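Local structure of putative oxidoreductase (Bacteroides fragilis NCTC 9343, 3FHL) at residues C[147-152]-C[188-193]. The protein is a putative oxidoreductase of the Gfo/Idh/MocA family, probably binding a nicotinamide dinucleotide in its Rossmann domain. Numbering follows the deposited sequence.
Sequences VEYEST and IQLFGM
Glu148 OE2 is gripped by Lys232 (salt bridge) and Tyr213 (hydrogen bond) of the second subunit, while the next residue, Tyr149, points from the opposite face of the sheet to meet Leu190 and Phe191 at the end of helix 180-191. Tyr149 and Phe191 form a T-shaped pair, centroids 4.9 Å apart and planes at 73°, with the edge of Phe191 directed at the tyrosine face. Phe191 CE2 leads, 3.5 Å from Tyr149 CG, toward the rim of the ring near CB. Leu190 CD1 lies 3.6 Å from Tyr149 CE1 and 3.9 Å from Tyr149 OH, the side chains crossing at about a right angle. With CG anti to the backbone N (chi1 173°), the Tyr149 ring runs roughly along the strand in the direction of Thr152, so a face, not the hydroxyl end, is presented to Phe191. Leu190 CB sits 3.6 Å above the centre of the Phe191 ring, so the leucine touches both rings. Gly192 N donates a hydrogen bond to Ile188 O (2.9 Å), and the positive phi of Gly192 ends the helix. This is a helix packed on one face of the mixed sheet of the Gfo/Idh/MocA C-terminal alpha/beta domain; the other meets the second subunit. Leu246 and Leu231, on strands 244-248 and 228-234, flank Tyr149, Phe131 of helix 129-139 packs on Tyr149 and Leu190, and Ile188 meets helix 328-347.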
ATOM      1  N   VAL C 147      -5.059  13.547   6.295  1.00 30.09           N
ATOM      2  CA  VAL C 147      -5.827  12.355   6.675  1.00 29.83           C
ATOM      3  C   VAL C 147      -5.078  11.043   6.463  1.00 25.27           C
ATOM      4  O   VAL C 147      -5.398  10.039   7.105  1.00 28.11           O
ATOM      5  CB  VAL C 147      -7.231  12.311   5.999  1.00 28.47           C
ATOM      6  CG1 VAL C 147      -8.014  13.586   6.280  1.00 25.74           C
ATOM      7  CG2 VAL C 147      -7.126  12.077   4.483  1.00 20.48           C
ATOM      8  N   GLU C 148      -4.075  11.039   5.583  1.00 27.33           N
ATOM      9  CA  GLU C 148      -3.363   9.804   5.281  1.00 27.77           C
ATOM     10  C   GLU C 148      -1.903  10.046   4.930  1.00 22.43           C
ATOM     11  O   GLU C 148      -1.587  10.996   4.229  1.00 21.93           O
ATOM     12  CB  GLU C 148      -4.061   9.034   4.137  1.00 27.68           C
ATOM     13  CG  GLU C 148      -3.359   7.720   3.768  1.00 30.09           C
ATOM     14  CD  GLU C 148      -4.206   6.766   2.930  1.00 32.74           C
ATOM     15  OE1 GLU C 148      -5.004   7.248   2.090  1.00 28.57           O
ATOM     16  OE2 GLU C 148      -4.045   5.533   3.112  1.00 32.21           O
ATOM     17  N   TYR C 149      -1.037   9.159   5.417  1.00 20.48           N
ATOM     18  CA  TYR C 149       0.401   9.251   5.226  1.00 23.62           C
ATOM     19  C   TYR C 149       0.884   7.869   4.840  1.00 24.43           C
ATOM     20  O   TYR C 149       0.731   6.908   5.608  1.00 26.99           O
ATOM     21  CB  TYR C 149       1.044   9.664   6.561  1.00 27.03           C
ATOM     22  CG  TYR C 149       2.559   9.660   6.635  1.00 28.21           C
ATOM     23  CD1 TYR C 149       3.296  10.786   6.242  1.00 25.37           C
ATOM     24  CD2 TYR C 149       3.249   8.557   7.145  1.00 24.60           C
ATOM     25  CE1 TYR C 149       4.673  10.808   6.356  1.00 22.18           C
ATOM     26  CE2 TYR C 149       4.630   8.557   7.256  1.00 28.37           C
ATOM     27  CZ  TYR C 149       5.337   9.694   6.868  1.00 24.21           C
ATOM     28  OH  TYR C 149       6.700   9.700   6.969  1.00 27.08           O
ATOM     29  N   GLU C 150       1.467   7.779   3.654  1.00 25.40           N
ATOM     30  CA  GLU C 150       2.054   6.538   3.162  1.00 23.38           C
ATOM     31  C   GLU C 150       3.506   6.766   2.859  1.00 22.46           C
ATOM     32  O   GLU C 150       3.860   7.730   2.174  1.00 21.74           O
ATOM     33  CB  GLU C 150       1.353   6.080   1.888  1.00 22.87           C
ATOM     34  CG  GLU C 150      -0.127   5.752   2.105  1.00 26.06           C
ATOM     35  CD  GLU C 150      -0.924   5.751   0.820  1.00 33.68           C
ATOM     36  OE1 GLU C 150      -0.506   5.107  -0.168  1.00 38.23           O
ATOM     37  OE2 GLU C 150      -1.980   6.401   0.803  1.00 34.89           O
ATOM     38  N   SER C 151       4.349   5.870   3.343  1.00 21.99           N
ATOM     39  CA  SER C 151       5.782   6.017   3.154  1.00 24.57           C
ATOM     40  C   SER C 151       6.339   4.645   2.780  1.00 24.62           C
ATOM     41  O   SER C 151       6.161   3.678   3.510  1.00 25.41           O
ATOM     42  CB  SER C 151       6.415   6.584   4.448  1.00 21.43           C
ATOM     43  OG  SER C 151       7.830   6.487   4.457  1.00 27.84           O
ATOM     44  N   THR C 152       7.009   4.562   1.634  1.00 25.70           N
ATOM     45  CA  THR C 152       7.440   3.290   1.082  1.00 25.42           C
ATOM     46  C   THR C 152       8.844   3.346   0.504  1.00 26.39           C
ATOM     47  O   THR C 152       9.161   4.288  -0.213  1.00 24.97           O
ATOM     48  CB  THR C 152       6.501   2.859  -0.096  1.00 30.90           C
ATOM     49  OG1 THR C 152       5.151   2.811   0.360  1.00 26.94           O
ATOM     50  CG2 THR C 152       6.907   1.491  -0.720  1.00 26.17           C
ATOM     51  N   ILE C 188       7.130   8.412  13.635  1.00 25.55           N
ATOM     52  CA  ILE C 188       7.082   8.811  15.063  1.00 29.29           C
ATOM     53  C   ILE C 188       7.410  10.295  15.247  1.00 28.76           C
ATOM     54  O   ILE C 188       6.741  10.995  16.016  1.00 25.62           O
ATOM     55  CB  ILE C 188       8.026   7.949  15.939  1.00 28.84           C
ATOM     56  CG1 ILE C 188       7.552   6.490  15.966  1.00 30.26           C
ATOM     57  CG2 ILE C 188       8.116   8.486  17.386  1.00 34.48           C
ATOM     58  CD1 ILE C 188       8.627   5.540  16.506  1.00 35.39           C
ATOM     59  N   GLN C 189       8.415  10.786  14.520  1.00 29.05           N
ATOM     60  CA  GLN C 189       8.738  12.221  14.562  1.00 29.56           C
ATOM     61  C   GLN C 189       7.551  13.106  14.175  1.00 33.14           C
ATOM     62  O   GLN C 189       7.285  14.128  14.822  1.00 31.01           O
ATOM     63  CB  GLN C 189       9.974  12.540  13.703  1.00 31.15           C
ATOM     64  CG  GLN C 189      11.287  12.105  14.359  1.00 32.93           C
ATOM     65  CD  GLN C 189      11.492  12.738  15.747  1.00 42.06           C
ATOM     66  OE1 GLN C 189      11.589  13.960  15.870  1.00 41.02           O
ATOM     67  NE2 GLN C 189      11.552  11.904  16.788  1.00 32.86           N
ATOM     68  N   LEU C 190       6.811  12.706  13.146  1.00 28.57           N
ATOM     69  CA  LEU C 190       5.681  13.519  12.710  1.00 27.31           C
ATOM     70  C   LEU C 190       4.420  13.361  13.543  1.00 28.11           C
ATOM     71  O   LEU C 190       3.709  14.336  13.743  1.00 32.90           O
ATOM     72  CB  LEU C 190       5.348  13.265  11.237  1.00 26.66           C
ATOM     73  CG  LEU C 190       6.446  13.493  10.197  1.00 34.32           C
ATOM     74  CD1 LEU C 190       5.948  13.069   8.829  1.00 29.41           C
ATOM     75  CD2 LEU C 190       6.909  14.941  10.163  1.00 33.29           C
ATOM     76  N   PHE C 191       4.138  12.147  14.022  1.00 28.62           N
ATOM     77  CA  PHE C 191       2.782  11.828  14.499  1.00 31.90           C
ATOM     78  C   PHE C 191       2.724  11.227  15.889  1.00 28.50           C
ATOM     79  O   PHE C 191       1.642  11.069  16.433  1.00 31.00           O
ATOM     80  CB  PHE C 191       2.062  10.873  13.525  1.00 26.93           C
ATOM     81  CG  PHE C 191       2.051  11.347  12.105  1.00 31.30           C
ATOM     82  CD1 PHE C 191       1.378  12.509  11.753  1.00 28.41           C
ATOM     83  CD2 PHE C 191       2.730  10.642  11.125  1.00 25.45           C
ATOM     84  CE1 PHE C 191       1.384  12.968  10.438  1.00 31.73           C
ATOM     85  CE2 PHE C 191       2.723  11.079   9.814  1.00 24.09           C
ATOM     86  CZ  PHE C 191       2.055  12.245   9.467  1.00 25.72           C
ATOM     87  N   GLY C 192       3.877  10.866  16.442  1.00 30.21           N
ATOM     88  CA  GLY C 192       3.930  10.264  17.781  1.00 33.97           C
ATOM     89  C   GLY C 192       3.827   8.749  17.770  1.00 35.84           C
ATOM     90  O   GLY C 192       3.737   8.121  16.708  1.00 36.19           O
ATOM     91  N   MET C 193       3.850   8.157  18.957  1.00 30.27           N
ATOM     92  CA  MET C 193       3.715   6.714  19.109  1.00 30.85           C
ATOM     93  C   MET C 193       2.264   6.244  18.927  1.00 31.70           C
ATOM     94  O   MET C 193       1.329   6.897  19.409  1.00 30.76           O
ATOM     95  CB  MET C 193       4.306   6.243  20.449  1.00 33.19           C
ATOM     96  CG  MET C 193       5.831   6.382  20.528  1.00 29.67           C
ATOM     97  SD  MET C 193       6.809   5.146  19.648  1.00 28.12           S
ATOM     98  CE  MET C 193       6.710   3.736  20.756  1.00 34.00           C
TER